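Local coordinates for protein oxidoreductase, Gfo/Idh/MocA family (Vibrio cholerae, PDB 1XEA) that probably catalyses an NAD(P)-dependent oxidation or reduction, as other Gfo/Idh/MocA family enzymes do, at residues K4-L10 with I28-T34; D173-R179 with E290-S295; L197-D201 with A213-Q218. All blocks are in the same frame, centred on the assembly; numbering follows the deposited sequence.

Contact 1 of 3, residues K4-L10 with I28-T34; sequences KIAMIGL and IELVLCT
Two parallel neighbours of the N-terminal dinucleotide-fold sheet meet here: strand 3-8 and strand 28-33, the outermost on this side. The segment axes come within 4.7 Å at 23°, in the register Lys4-Glu29, Ile5-Leu30, Ala6-Val31, Met7-Leu32 and Ile8-Cys33. The ladder alternates: Ile5 N to Glu29 O 3.0 Å, Val31 N to Ile5 O 3.1 Å (weak), Met7 N to Val31 O 3.1 Å, Cys33 N to Met7 O 3.1 Å (weak), and Gly9 N to Cys33 O 2.8 Å. On the face of Ile5, Met7, Leu30 and Leu32, Met7, a selenomethionine, sets its CG 3.7 Å from Leu30 CD2. Met7 and Leu30 pack beneath helix 12-22, where the long, flexible Met7 helps to fill the space, while Leu32 packs on helix 37-46. The other face carries small Ala6, its CB 4.0 Å from Val31 CB, and a salt bridge from Lys4 NZ to Glu29 OE1 (2.8 Å). Gly9, at phi/psi 86/89, would jam a CB against the preceding carbonyl. Leu10 (mt) then turns back, CD1 4.0 Å from Leu32 CD2. Strand 3-8, helix 12-22 and strand 28-33 form the beta-alpha-beta unit that opens a Rossmann fold, Gly9 being consistent with the first glycine of its GxGxxA motif.

Contact 2 of 3, residues D173-R179 with E290-S295; sequences DSVNLSR and ERNLAS
An inverse gamma turn centred on Asn176 (phi/psi -69/64), where helix 160-175 gives way to loop, packs against one side of helix 286-311 in a buried polar interface. Residues 290-295 are regular helix, and CA atoms approach most closely at Asp173-Ser295 (5.4 Å) and Arg179-Arg291 (5.2 Å). Arg291, fully extended with all four chi angles near 180°, is long enough to reach the helix end: NH2 donates to Asp173 O at 2.6 Å, and NE forms a salt bridge with Asp173 OD1 at 3.3 Å. A water joins Arg291 NH2 (3.2 Å) to Ser174 O (2.7 Å). Asp173 also makes a salt bridge with Arg124, so its carboxylate serves two arginines. The short Ser295 side chain lets its OG fit between the two segments, 2.8 Å from Asp173 OD1 and accepting from Asn176 ND2 at 3.1 Å, while Asn176 OD1 takes the amide of Gln180. Ala294 lets the loop come near, its CB 4.0 Å from Arg179 C. At the exposed margin, poorly ordered Arg179 pairs with Glu290 by charge alone: Glu290 OE1 lies 3.4 Å from Arg179 NE, well out of the guanidinium plane.

Contact 3 of 3, residues L197-D201 with A213-Q218; sequences LARLD and ASMNRQ
Backbone hydrogen bonds define an antiparallel hairpin between strands 196-206 and 209-216, whose segment axes pass 4.6 Å apart at 165°. Leu200 and Met215 are the hydrogen-bonded pair, Leu200 N to Met215 O 2.8 Å and Met215 N to Leu200 O 3.0 Å, flanked by non-hydrogen-bonded Arg199-Asn216 (CA-CA 4.0 Å) and Asp201-Ser214 (4.6 Å). Arg217 N to Ala198 O, 2.8 Å, continues the ladder. Ala198, at phi/psi -94/-57, and Arg199 both face His191, making a classic beta bulge toward strand 186-193. Among polar side chains, Ser214 OG donates to Asp201 OD1 at 2.8 Å, while Asp201 OD2 takes a salt bridge from Arg199 NH1 at 2.6 Å. Asn216 OD1 accepts from Gln218 N at 2.9 Å, an Asx turn as the strand ends, and Arg217 bridges to Asp167 of helix 160-175. On the face of Leu200 and Met215, opposite Arg199 and Asp201, Leu200 meets Phe168 and Ile302 of helices 160-175 and 286-311. Arg199 and Asp201 instead pack on Leu210 of the second subunit. Such chemistry implies a two-sided sheet, with leucine toward the helices of its own chain and internally paired charges, suited to burial, at the subunit interface.

In the fold
Contact 1 belongs to the Rossmann-type nucleotide-binding half of the chain, contacts 2 and 3 to the part built around the mixed sheet. Their centres lie 28 and 35 Å from that of contact 1, on the opposite side of the chain's centre. Contact 3 is nested in the loop closed by contact 2; their centres are 19 Å apart and their nearest atoms about 5 Å, without touching. Helices 160-175 and 286-311, which contact 2 joins, also lie over the contact 3 hairpin, whose other face meets a second subunit. The bound nickel ion is about 12 Å from the side chain of Leu177 in contact 2, too far for that side chain to be a ligand.

Contact 1 of 3, residues K4-L10 with I28-T34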
loop_
_atom_site.group_PDB
_atom_site.type_symbol
_atom_site.label_atom_id
_atom_site.label_comp_id
_atom_site.label_asym_id
_atom_site.label_seq_id
_atom_site.Cartn_x
_atom_site.Cartn_y
_atom_site.Cartn_z
ATOM N N LYS A 4 19.661 27.382 -30.441
ATOM C CA LYS A 4 18.688 27.119 -31.496
ATOM C C LYS A 4 18.820 25.634 -31.821
ATOM O O LYS A 4 19.801 25.189 -32.424
ATOM C CB LYS A 4 18.996 27.974 -32.731
ATOM C CG LYS A 4 17.962 27.918 -33.861
ATOM C CD LYS A 4 18.428 28.746 -35.075
ATOM C CE LYS A 4 17.554 29.978 -35.320
ATOM N NZ LYS A 4 16.142 29.617 -35.668
ATOM N N ILE A 5 17.831 24.869 -31.386
ATOM C CA ILE A 5 17.823 23.434 -31.591
ATOM C C ILE A 5 16.866 23.069 -32.719
ATOM O O ILE A 5 15.826 23.697 -32.885
ATOM C CB ILE A 5 17.398 22.705 -30.273
ATOM C CG1 ILE A 5 18.569 22.650 -29.289
ATOM C CG2 ILE A 5 16.947 21.285 -30.563
ATOM C CD1 ILE A 5 19.062 23.992 -28.802
ATOM N N ALA A 6 17.221 22.062 -33.502
ATOM C CA ALA A 6 16.362 21.628 -34.583
ATOM C C ALA A 6 15.926 20.218 -34.250
ATOM O O ALA A 6 16.746 19.361 -33.908
ATOM C CB ALA A 6 17.115 21.648 -35.887
HETATM N N MSE A 7 14.627 19.982 -34.321
HETATM C CA MSE A 7 14.101 18.661 -34.047
HETATM C C MSE A 7 13.668 17.989 -35.343
HETATM O O MSE A 7 12.683 18.380 -35.971
HETATM C CB MSE A 7 12.923 18.753 -33.090
HETATM C CG MSE A 7 13.330 19.048 -31.669
HETATM SE SE MSE A 7 11.829 19.002 -30.473
HETATM C CE MSE A 7 10.992 17.364 -31.083
ATOM N N ILE A 8 14.418 16.971 -35.732
ATOM C CA ILE A 8 14.127 16.242 -36.946
ATOM C C ILE A 8 13.360 14.975 -36.621
ATOM O O ILE A 8 13.789 14.182 -35.784
ATOM C CB ILE A 8 15.423 15.844 -37.690
ATOM C CG1 ILE A 8 16.187 17.092 -38.143
ATOM C CG2 ILE A 8 15.093 14.959 -38.877
ATOM C CD1 ILE A 8 17.102 17.669 -37.096
ATOM N N GLY A 9 12.219 14.792 -37.281
ATOM C CA GLY A 9 11.410 13.601 -37.068
ATOM C C GLY A 9 10.451 13.707 -35.902
ATOM O O GLY A 9 10.772 13.329 -34.775
ATOM N N LEU A 10 9.254 14.206 -36.177
ATOM C CA LEU A 10 8.265 14.377 -35.127
ATOM C C LEU A 10 7.288 13.215 -35.003
ATOM O O LEU A 10 6.148 13.297 -35.453
ATOM C CB LEU A 10 7.517 15.693 -35.348
ATOM C CG LEU A 10 8.461 16.880 -35.550
ATOM C CD1 LEU A 10 7.644 18.136 -35.782
ATOM C CD2 LEU A 10 9.386 17.044 -34.354
ATOM N N ILE A 28 15.415 29.073 -25.942
ATOM C CA ILE A 28 15.659 28.052 -26.945
ATOM C C ILE A 28 14.726 28.247 -28.118
ATOM O O ILE A 28 13.507 28.200 -27.958
ATOM C CB ILE A 28 15.433 26.644 -26.371
ATOM C CG1 ILE A 28 16.521 26.340 -25.353
ATOM C CG2 ILE A 28 15.451 25.593 -27.481
ATOM C CD1 ILE A 28 16.365 24.989 -24.725
ATOM N N GLU A 29 15.291 28.478 -29.295
ATOM C CA GLU A 29 14.465 28.649 -30.476
ATOM C C GLU A 29 14.404 27.283 -31.130
ATOM O O GLU A 29 15.416 26.604 -31.252
ATOM C CB GLU A 29 15.071 29.702 -31.422
ATOM C CG GLU A 29 14.298 29.910 -32.736
ATOM C CD GLU A 29 14.616 31.245 -33.418
ATOM O OE1 GLU A 29 14.255 31.414 -34.608
ATOM O OE2 GLU A 29 15.220 32.129 -32.761
ATOM N N LEU A 30 13.203 26.871 -31.513
ATOM C CA LEU A 30 13.011 25.574 -32.138
ATOM C C LEU A 30 12.870 25.652 -33.648
ATOM O O LEU A 30 12.436 26.667 -34.200
ATOM C CB LEU A 30 11.776 24.887 -31.553
ATOM C CG LEU A 30 11.998 23.845 -30.456
ATOM C CD1 LEU A 30 10.656 23.416 -29.896
ATOM C CD2 LEU A 30 12.752 22.641 -31.022
ATOM N N VAL A 31 13.242 24.565 -34.309
ATOM C CA VAL A 31 13.147 24.480 -35.753
ATOM C C VAL A 31 12.573 23.108 -36.078
ATOM O O VAL A 31 13.304 22.126 -36.157
ATOM C CB VAL A 31 14.538 24.653 -36.424
ATOM C CG1 VAL A 31 14.382 24.649 -37.929
ATOM C CG2 VAL A 31 15.191 25.959 -35.971
ATOM N N LEU A 32 11.259 23.035 -36.245
ATOM C CA LEU A 32 10.626 21.761 -36.542
ATOM C C LEU A 32 10.939 21.255 -37.941
ATOM O O LEU A 32 11.069 22.027 -38.895
ATOM C CB LEU A 32 9.111 21.850 -36.345
ATOM C CG LEU A 32 8.657 22.166 -34.914
ATOM C CD1 LEU A 32 7.150 22.053 -34.835
ATOM C CD2 LEU A 32 9.307 21.207 -33.921
ATOM N N CYS A 33 11.069 19.939 -38.047
ATOM C CA CYS A 33 11.367 19.301 -39.313
ATOM C C CYS A 33 10.875 17.867 -39.344
ATOM O O CYS A 33 11.168 17.076 -38.449
ATOM C CB CYS A 33 12.866 19.303 -39.561
ATOM S SG CYS A 33 13.326 18.270 -40.950
ATOM N N THR A 34 10.139 17.530 -40.393
ATOM C CA THR A 34 9.626 16.182 -40.523
ATOM C C THR A 34 9.118 15.955 -41.940
ATOM O O THR A 34 8.774 16.908 -42.643
ATOM C CB THR A 34 8.506 15.925 -39.475
ATOM O OG1 THR A 34 8.077 14.559 -39.537
ATOM C CG2 THR A 34 7.326 16.843 -39.712
#

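Contact 2 of 3, residues D173-R179 with E290-S295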
loop_
_atom_site.group_PDB
_atom_site.type_symbol
_atom_site.label_atom_id
_atom_site.label_comp_id
_atom_site.label_asym_id
_atom_site.label_seq_id
_atom_site.Cartn_x
_atom_site.Cartn_y
_atom_site.Cartn_z
ATOM N N ASP A 173 20.282 -0.722 -19.772
ATOM C CA ASP A 173 21.180 0.415 -19.637
ATOM C C ASP A 173 21.110 1.033 -18.246
ATOM O O ASP A 173 22.138 1.328 -17.631
ATOM C CB ASP A 173 20.851 1.508 -20.652
ATOM C CG ASP A 173 21.624 2.799 -20.381
ATOM O OD1 ASP A 173 22.835 2.860 -20.666
ATOM O OD2 ASP A 173 21.030 3.758 -19.861
ATOM N N SER A 174 19.891 1.247 -17.762
ATOM C CA SER A 174 19.681 1.853 -16.453
ATOM C C SER A 174 20.431 1.145 -15.339
ATOM O O SER A 174 20.743 1.739 -14.313
ATOM C CB SER A 174 18.189 1.881 -16.120
ATOM O OG SER A 174 17.484 2.638 -17.073
ATOM N N VAL A 175 20.726 -0.124 -15.559
ATOM C CA VAL A 175 21.412 -0.923 -14.572
ATOM C C VAL A 175 22.884 -1.087 -14.896
ATOM O O VAL A 175 23.680 -1.412 -14.022
ATOM C CB VAL A 175 20.752 -2.302 -14.496
ATOM C CG1 VAL A 175 21.535 -3.202 -13.595
ATOM C CG2 VAL A 175 19.326 -2.163 -13.979
ATOM N N ASN A 176 23.233 -0.846 -16.159
ATOM C CA ASN A 176 24.602 -0.991 -16.663
ATOM C C ASN A 176 25.580 0.056 -16.113
ATOM O O ASN A 176 26.139 0.862 -16.851
ATOM C CB ASN A 176 24.574 -0.934 -18.187
ATOM C CG ASN A 176 25.830 -1.477 -18.805
ATOM O OD1 ASN A 176 26.777 -1.826 -18.102
ATOM N ND2 ASN A 176 25.849 -1.568 -20.126
ATOM N N LEU A 177 25.796 0.007 -14.804
ATOM C CA LEU A 177 26.666 0.945 -14.121
ATOM C C LEU A 177 28.130 0.511 -14.115
ATOM O O LEU A 177 28.983 1.198 -13.557
ATOM C CB LEU A 177 26.174 1.114 -12.686
ATOM C CG LEU A 177 24.712 1.537 -12.506
ATOM C CD1 LEU A 177 24.276 1.235 -11.093
ATOM C CD2 LEU A 177 24.538 3.012 -12.831
ATOM N N SER A 178 28.418 -0.634 -14.722
ATOM C CA SER A 178 29.783 -1.154 -14.763
ATOM C C SER A 178 30.323 -1.214 -16.191
ATOM O O SER A 178 31.400 -1.762 -16.440
ATOM C CB SER A 178 29.814 -2.561 -14.167
ATOM O OG SER A 178 29.197 -3.493 -15.044
ATOM N N ARG A 179 29.561 -0.655 -17.124
ATOM C CA ARG A 179 29.933 -0.657 -18.533
ATOM C C ARG A 179 30.178 -2.085 -18.985
ATOM O O ARG A 179 31.303 -2.461 -19.311
ATOM C CB ARG A 179 31.189 0.179 -18.774
ATOM C CG ARG A 179 31.086 1.614 -18.293
ATOM C CD ARG A 179 32.178 2.474 -18.915
ATOM N NE ARG A 179 33.489 1.804 -18.963
ATOM C CZ ARG A 179 33.965 1.103 -20.000
ATOM N NH1 ARG A 179 33.238 0.961 -21.102
ATOM N NH2 ARG A 179 35.183 0.566 -19.948
ATOM N N GLU A 290 31.204 5.760 -23.304
ATOM C CA GLU A 290 31.531 4.355 -23.053
ATOM C C GLU A 290 30.328 3.559 -22.578
ATOM O O GLU A 290 30.157 2.404 -22.964
ATOM C CB GLU A 290 32.656 4.220 -22.015
ATOM C CG GLU A 290 34.061 4.559 -22.524
ATOM C CD GLU A 290 35.174 4.028 -21.607
ATOM O OE1 GLU A 290 35.221 4.413 -20.405
ATOM O OE2 GLU A 290 36.011 3.218 -22.094
ATOM N N ARG A 291 29.499 4.175 -21.740
ATOM C CA ARG A 291 28.315 3.499 -21.233
ATOM C C ARG A 291 27.341 3.327 -22.387
ATOM O O ARG A 291 26.712 2.278 -22.538
ATOM C CB ARG A 291 27.667 4.307 -20.102
ATOM C CG ARG A 291 26.366 3.701 -19.585
ATOM C CD ARG A 291 25.755 4.486 -18.431
ATOM N NE ARG A 291 24.446 3.945 -18.057
ATOM C CZ ARG A 291 23.743 4.334 -16.995
ATOM N NH1 ARG A 291 24.217 5.269 -16.186
ATOM N NH2 ARG A 291 22.567 3.783 -16.739
ATOM N N ASN A 292 27.227 4.358 -23.216
ATOM C CA ASN A 292 26.329 4.277 -24.363
ATOM C C ASN A 292 26.740 3.101 -25.262
ATOM O O ASN A 292 25.934 2.214 -25.558
ATOM C CB ASN A 292 26.344 5.598 -25.132
ATOM C CG ASN A 292 25.718 6.714 -24.341
ATOM O OD1 ASN A 292 24.585 6.603 -23.895
ATOM N ND2 ASN A 292 26.449 7.785 -24.147
ATOM N N LEU A 293 28.002 3.084 -25.676
ATOM C CA LEU A 293 28.497 2.010 -26.508
ATOM C C LEU A 293 28.244 0.683 -25.843
ATOM O O LEU A 293 27.611 -0.203 -26.409
ATOM C CB LEU A 293 29.989 2.170 -26.743
ATOM C CG LEU A 293 30.274 3.267 -27.761
ATOM C CD1 LEU A 293 31.742 3.651 -27.709
ATOM C CD2 LEU A 293 29.877 2.784 -29.147
ATOM N N ALA A 294 28.740 0.549 -24.624
ATOM C CA ALA A 294 28.584 -0.691 -23.887
ATOM C C ALA A 294 27.142 -1.214 -23.879
ATOM O O ALA A 294 26.898 -2.394 -24.160
ATOM C CB ALA A 294 29.086 -0.507 -22.462
ATOM N N SER A 295 26.184 -0.347 -23.561
ATOM C CA SER A 295 24.786 -0.776 -23.520
ATOM C C SER A 295 24.268 -1.266 -24.873
ATOM O O SER A 295 23.483 -2.220 -24.942
ATOM C CB SER A 295 23.895 0.349 -22.986
ATOM O OG SER A 295 24.270 0.668 -21.661
HETATM O O HOH W 1 20.228 4.391 -14.589
#

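Contact 3 of 3, residues L197-D201 with A213-Q218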
loop_
_atom_site.group_PDB
_atom_site.type_symbol
_atom_site.label_atom_id
_atom_site.label_comp_id
_atom_site.label_asym_id
_atom_site.label_seq_id
_atom_site.Cartn_x
_atom_site.Cartn_y
_atom_site.Cartn_z
ATOM N N LEU A 197 9.453 -13.257 -28.214
ATOM C CA LEU A 197 10.149 -13.183 -26.947
ATOM C C LEU A 197 9.133 -12.659 -25.943
ATOM O O LEU A 197 8.550 -11.590 -26.148
ATOM C CB LEU A 197 11.330 -12.216 -27.023
ATOM C CG LEU A 197 12.568 -12.600 -26.203
ATOM C CD1 LEU A 197 13.454 -11.384 -26.069
ATOM C CD2 LEU A 197 12.180 -13.133 -24.840
ATOM N N ALA A 198 8.912 -13.425 -24.875
ATOM C CA ALA A 198 7.959 -13.057 -23.833
ATOM C C ALA A 198 8.675 -12.331 -22.692
ATOM O O ALA A 198 8.312 -11.204 -22.359
ATOM C CB ALA A 198 7.238 -14.304 -23.313
ATOM N N ARG A 199 9.686 -12.967 -22.100
ATOM C CA ARG A 199 10.437 -12.332 -21.020
ATOM C C ARG A 199 11.938 -12.561 -21.159
ATOM O O ARG A 199 12.374 -13.623 -21.603
ATOM C CB ARG A 199 9.992 -12.840 -19.651
ATOM C CG ARG A 199 10.535 -14.192 -19.350
ATOM C CD ARG A 199 10.626 -14.484 -17.884
ATOM N NE ARG A 199 11.260 -15.787 -17.730
ATOM C CZ ARG A 199 12.556 -16.016 -17.925
ATOM N NH1 ARG A 199 13.370 -15.029 -18.268
ATOM N NH2 ARG A 199 13.044 -17.243 -17.814
ATOM N N LEU A 200 12.716 -11.558 -20.758
ATOM C CA LEU A 200 14.179 -11.590 -20.833
ATOM C C LEU A 200 14.755 -11.166 -19.486
ATOM O O LEU A 200 14.298 -10.190 -18.892
ATOM C CB LEU A 200 14.655 -10.625 -21.924
ATOM C CG LEU A 200 16.136 -10.585 -22.264
ATOM C CD1 LEU A 200 16.577 -11.935 -22.799
ATOM C CD2 LEU A 200 16.388 -9.497 -23.286
ATOM N N ASP A 201 15.753 -11.895 -19.003
ATOM C CA ASP A 201 16.368 -11.577 -17.720
ATOM C C ASP A 201 17.882 -11.647 -17.763
ATOM O O ASP A 201 18.464 -12.732 -17.814
ATOM C CB ASP A 201 15.852 -12.519 -16.634
ATOM C CG ASP A 201 14.391 -12.278 -16.296
ATOM O OD1 ASP A 201 14.038 -11.126 -15.970
ATOM O OD2 ASP A 201 13.593 -13.238 -16.348
ATOM N N ALA A 213 18.593 -6.763 -14.947
ATOM C CA ALA A 213 17.592 -6.155 -15.819
ATOM C C ALA A 213 16.579 -7.247 -16.119
ATOM O O ALA A 213 16.933 -8.315 -16.603
ATOM C CB ALA A 213 18.233 -5.648 -17.102
ATOM N N SER A 214 15.317 -6.961 -15.834
ATOM C CA SER A 214 14.251 -7.924 -16.005
ATOM C C SER A 214 13.071 -7.315 -16.773
ATOM O O SER A 214 12.598 -6.217 -16.462
ATOM C CB SER A 214 13.833 -8.389 -14.608
ATOM O OG SER A 214 12.669 -9.176 -14.595
HETATM N N MSE A 215 12.605 -8.027 -17.791
HETATM C CA MSE A 215 11.476 -7.553 -18.573
HETATM C C MSE A 215 10.586 -8.703 -18.977
HETATM O O MSE A 215 10.993 -9.569 -19.750
HETATM C CB MSE A 215 11.954 -6.838 -19.827
HETATM C CG MSE A 215 10.827 -6.441 -20.763
HETATM SE SE MSE A 215 11.422 -5.240 -22.162
HETATM C CE MSE A 215 11.426 -3.602 -21.136
ATOM N N ASN A 216 9.364 -8.703 -18.461
ATOM C CA ASN A 216 8.412 -9.748 -18.789
ATOM C C ASN A 216 7.269 -9.063 -19.504
ATOM O O ASN A 216 6.367 -8.514 -18.868
ATOM C CB ASN A 216 7.899 -10.426 -17.525
ATOM C CG ASN A 216 7.059 -11.636 -17.828
ATOM O OD1 ASN A 216 6.376 -11.687 -18.844
ATOM N ND2 ASN A 216 7.099 -12.619 -16.945
ATOM N N ARG A 217 7.315 -9.080 -20.830
ATOM C CA ARG A 217 6.274 -8.433 -21.609
ATOM C C ARG A 217 5.019 -9.267 -21.759
ATOM O O ARG A 217 4.179 -9.008 -22.618
ATOM C CB ARG A 217 6.831 -8.001 -22.959
ATOM C CG ARG A 217 7.764 -6.835 -22.789
ATOM C CD ARG A 217 8.355 -6.402 -24.076
ATOM N NE ARG A 217 7.343 -6.016 -25.034
ATOM C CZ ARG A 217 7.625 -5.406 -26.174
ATOM N NH1 ARG A 217 8.884 -5.122 -26.480
ATOM N NH2 ARG A 217 6.647 -5.073 -26.999
ATOM N N GLN A 218 4.905 -10.275 -20.904
ATOM C CA GLN A 218 3.733 -11.139 -20.860
ATOM C C GLN A 218 3.407 -11.255 -19.382
ATOM O O GLN A 218 3.105 -12.337 -18.886
ATOM C CB GLN A 218 4.032 -12.529 -21.420
ATOM C CG GLN A 218 4.029 -12.632 -22.940
ATOM C CD GLN A 218 3.442 -13.961 -23.412
ATOM O OE1 GLN A 218 3.829 -15.028 -22.917
ATOM N NE2 GLN A 218 2.510 -13.903 -24.368
#